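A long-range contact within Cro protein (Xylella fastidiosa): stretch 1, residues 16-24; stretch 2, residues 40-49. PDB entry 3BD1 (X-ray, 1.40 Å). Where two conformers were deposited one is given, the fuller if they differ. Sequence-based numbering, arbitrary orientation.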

# COMPACT_ATOMS: atom_id res chain seq x y z
N ALA A 16 6.92 -2.53 -5.10
CA ALA A 16 6.91 -2.02 -6.47
C ALA A 16 7.36 -0.56 -6.50
O ALA A 16 8.13 -0.16 -7.38
CB ALA A 16 5.55 -2.22 -7.11
N LEU A 17 6.90 0.23 -5.53
CA LEU A 17 7.33 1.63 -5.50
C LEU A 17 8.84 1.71 -5.23
O LEU A 17 9.56 2.47 -5.88
CB LEU A 17 6.54 2.43 -4.47
CG LEU A 17 6.85 3.91 -4.45
CD1 LEU A 17 6.61 4.65 -5.79
CD2 LEU A 17 6.12 4.61 -3.31
N ALA A 18 9.29 0.93 -4.26
CA ALA A 18 10.72 0.90 -3.92
C ALA A 18 11.54 0.54 -5.16
O ALA A 18 12.55 1.19 -5.45
CB ALA A 18 10.95 -0.05 -2.77
N ALA A 19 11.09 -0.49 -5.88
CA ALA A 19 11.78 -0.93 -7.08
C ALA A 19 11.85 0.19 -8.11
O ALA A 19 12.88 0.45 -8.72
CB ALA A 19 11.11 -2.17 -7.67
N SER A 20 10.73 0.88 -8.30
CA SER A 20 10.63 1.95 -9.28
C SER A 20 11.54 3.15 -8.99
O SER A 20 11.89 3.91 -9.90
CB SER A 20 9.19 2.44 -9.42
OG SER A 20 8.75 3.24 -8.33
N LEU A 21 11.88 3.31 -7.72
CA LEU A 21 12.74 4.40 -7.28
C LEU A 21 14.18 3.98 -7.03
O LEU A 21 15.04 4.83 -6.80
CB LEU A 21 12.17 5.02 -5.99
CG LEU A 21 10.80 5.65 -6.13
CD1 LEU A 21 10.29 6.10 -4.74
CD2 LEU A 21 10.79 6.83 -7.11
N GLY A 22 14.45 2.68 -7.06
CA GLY A 22 15.79 2.16 -6.74
C GLY A 22 16.18 2.36 -5.28
O GLY A 22 17.35 2.63 -4.98
N VAL A 23 15.18 2.23 -4.40
CA VAL A 23 15.45 2.33 -2.97
C VAL A 23 15.00 1.05 -2.27
O VAL A 23 14.29 0.21 -2.85
CB VAL A 23 14.76 3.56 -2.32
CG1 VAL A 23 15.29 4.81 -3.01
CG2 VAL A 23 13.22 3.44 -2.32
N ARG A 24 15.40 0.92 -1.00
CA ARG A 24 14.94 -0.20 -0.18
C ARG A 24 13.52 0.08 0.31
O ARG A 24 13.12 1.23 0.50
CB ARG A 24 15.88 -0.38 1.02
CG ARG A 24 17.35 -0.56 0.61
CD ARG A 24 17.75 -2.02 0.54
NE ARG A 24 18.30 -2.50 1.81
CZ ARG A 24 19.55 -2.30 2.23
NH1 ARG A 24 20.42 -1.63 1.50
NH2 ARG A 24 19.92 -2.79 3.41
N GLU A 40 14.72 15.39 -3.06
CA GLU A 40 15.39 14.97 -4.29
C GLU A 40 14.77 13.74 -4.94
O GLU A 40 15.21 13.32 -6.03
CB GLU A 40 16.86 14.71 -4.05
CG GLU A 40 17.18 13.51 -3.20
CD GLU A 40 17.19 13.75 -1.70
OE1 GLU A 40 17.76 12.84 -1.05
OE2 GLU A 40 16.67 14.78 -1.21
N ARG A 41 13.75 13.18 -4.29
CA ARG A 41 13.01 12.06 -4.88
C ARG A 41 11.62 12.42 -5.37
O ARG A 41 10.92 11.58 -5.94
CB ARG A 41 12.95 10.85 -3.94
CG ARG A 41 14.31 10.22 -3.54
CD ARG A 41 15.38 10.23 -4.64
NE ARG A 41 14.99 9.43 -5.80
CZ ARG A 41 15.16 8.12 -5.87
NH1 ARG A 41 15.72 7.45 -4.87
NH2 ARG A 41 14.77 7.48 -6.96
N CYS A 42 11.20 13.67 -5.17
CA CYS A 42 9.82 14.02 -5.53
C CYS A 42 9.54 13.91 -7.05
O CYS A 42 8.49 13.35 -7.42
CB CYS A 42 9.46 15.41 -5.03
SG CYS A 42 9.30 15.44 -3.23
N ILE A 43 10.42 14.47 -7.88
CA ILE A 43 10.21 14.34 -9.33
C ILE A 43 10.16 12.87 -9.73
O ILE A 43 9.34 12.49 -10.56
CB ILE A 43 11.25 15.10 -10.17
CG1 ILE A 43 11.04 16.61 -10.07
CG2 ILE A 43 11.17 14.73 -11.66
CD1 ILE A 43 12.06 17.46 -10.82
N ASP A 44 11.02 12.06 -9.14
CA ASP A 44 11.05 10.64 -9.49
C ASP A 44 9.71 10.00 -9.16
O ASP A 44 9.20 9.20 -9.93
CB ASP A 44 12.17 9.94 -8.73
CG ASP A 44 13.56 10.40 -9.14
OD1 ASP A 44 13.72 10.79 -10.31
OD2 ASP A 44 14.44 10.38 -8.26
N ILE A 45 9.15 10.34 -8.00
CA ILE A 45 7.87 9.77 -7.60
C ILE A 45 6.76 10.24 -8.55
O ILE A 45 5.90 9.44 -8.96
CB ILE A 45 7.52 10.08 -6.11
CG1 ILE A 45 8.54 9.42 -5.17
CG2 ILE A 45 6.06 9.72 -5.83
CD1 ILE A 45 8.50 9.94 -3.72
N GLU A 46 6.78 11.53 -8.86
CA GLU A 46 5.80 12.06 -9.81
C GLU A 46 5.89 11.29 -11.15
O GLU A 46 4.86 10.96 -11.75
CB GLU A 46 6.01 13.55 -10.05
CG GLU A 46 5.04 14.14 -11.04
CD GLU A 46 5.17 15.64 -11.20
OE1 GLU A 46 5.34 16.37 -10.21
OE2 GLU A 46 5.06 16.09 -12.35
N ARG A 47 7.11 11.01 -11.58
CA ARG A 47 7.28 10.29 -12.84
C ARG A 47 6.81 8.83 -12.79
O ARG A 47 6.09 8.37 -13.68
CB ARG A 47 8.74 10.36 -13.28
CG ARG A 47 9.18 11.73 -13.74
CD ARG A 47 10.65 11.77 -14.11
NE ARG A 47 11.00 13.08 -14.66
CZ ARG A 47 12.25 13.50 -14.83
NH1 ARG A 47 13.27 12.73 -14.48
NH2 ARG A 47 12.47 14.70 -15.33
N VAL A 48 7.26 8.09 -11.77
CA VAL A 48 6.91 6.67 -11.72
C VAL A 48 5.44 6.42 -11.45
O VAL A 48 4.92 5.35 -11.81
CB VAL A 48 7.78 5.88 -10.73
CG1 VAL A 48 9.27 5.99 -11.11
CG2 VAL A 48 7.54 6.21 -9.25
N THR A 49 4.80 7.38 -10.79
CA THR A 49 3.35 7.29 -10.57
C THR A 49 2.52 7.84 -11.72
O THR A 49 1.29 7.94 -11.63
CB THR A 49 2.95 8.03 -9.27
OG1 THR A 49 3.12 9.44 -9.44
CG2 THR A 49 3.60 7.46 -8.00

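Stretch 1 carries the last turns of a helix, 16-21, and the residues that leave it; stretch 2 is built around helix 42-48. The helix axes approach to 10.3 Å with 117° between their N-to-C directions, so the two cross obliquely. The nearest CA atoms across the stretches are Ser-20 CA and Val-48 CA (6.5 Å), and Leu-21 CA and Asp-44 CA (6.8 Å). Together the stretches bury 343 Å², summed over both sides.

Ala-16, Ala-18 and Ala-19 do not reach stretch 2. Leu-17 does so through the end of its side chain: its CA-to-CB bond points sideways, but with chi1 t and chi2 p its CD1 lies 3.9 Å from Val-48 CG2, an apolar contact between buried residues.

Ser-20 points toward stretch 2, and its OG sits 3.3 Å from Val-48 CG2. A methyl offers no hydrogen-bonding partner, so this is packing alone. The hydroxyl is satisfied within its own helix, where Ser-20 OG donates to Leu-17 O at 2.7 Å, and a polar group can thus be buried against a valine.

Leu-21 has 92 Å² covered by the other stretch, the largest share of any residue here. Its side chain, chi1 m and chi2 t, starts sideways and ends against helix 42-48. Leu-21 CD1 is 3.8 Å from Ile-45 CG1, and Leu-21 CD2 is almost as near that atom, at 3.9 Å; CD2 also lies 3.8 Å from Asp-44 CB and 3.9 Å from Val-48 CG2. Asp-44 and Ile-45 are adjacent, and Val-48 follows about one helical turn later, so the three border a common patch that a single leucine can touch.

The backbone of Leu-21 supplies the polar link. Arg-41 NH2 donates to Leu-21 O at 2.7 Å with an N-H...O angle of 168°, close to linear; Arg-41 NH1 adds a weak bond to Leu-21 O at 3.3 Å and 129°. The oxygen lies near the guanidinium plane, at its edge, where the N-H groups point. A salt bridge within stretch 2, Arg-41 NE to Asp-44 OD2 at 2.7 Å and 155°, helps hold the guanidinium in this orientation.

Gly-22 ends the helix with phi/psi of 67/36, a positive phi that favours glycine. The Schellman motif is marked by Val-23 N bonding to Ala-18 O (3.0 Å) and Gly-22 N to Ala-19 O (3.2 Å). Beyond this turn, Val-23 points toward stretch 2, and its CG1 packs 3.3 Å from Arg-41 NH1, oblique to the guanidinium. Arg-24, at an N-cap position, makes no contact with stretch 2.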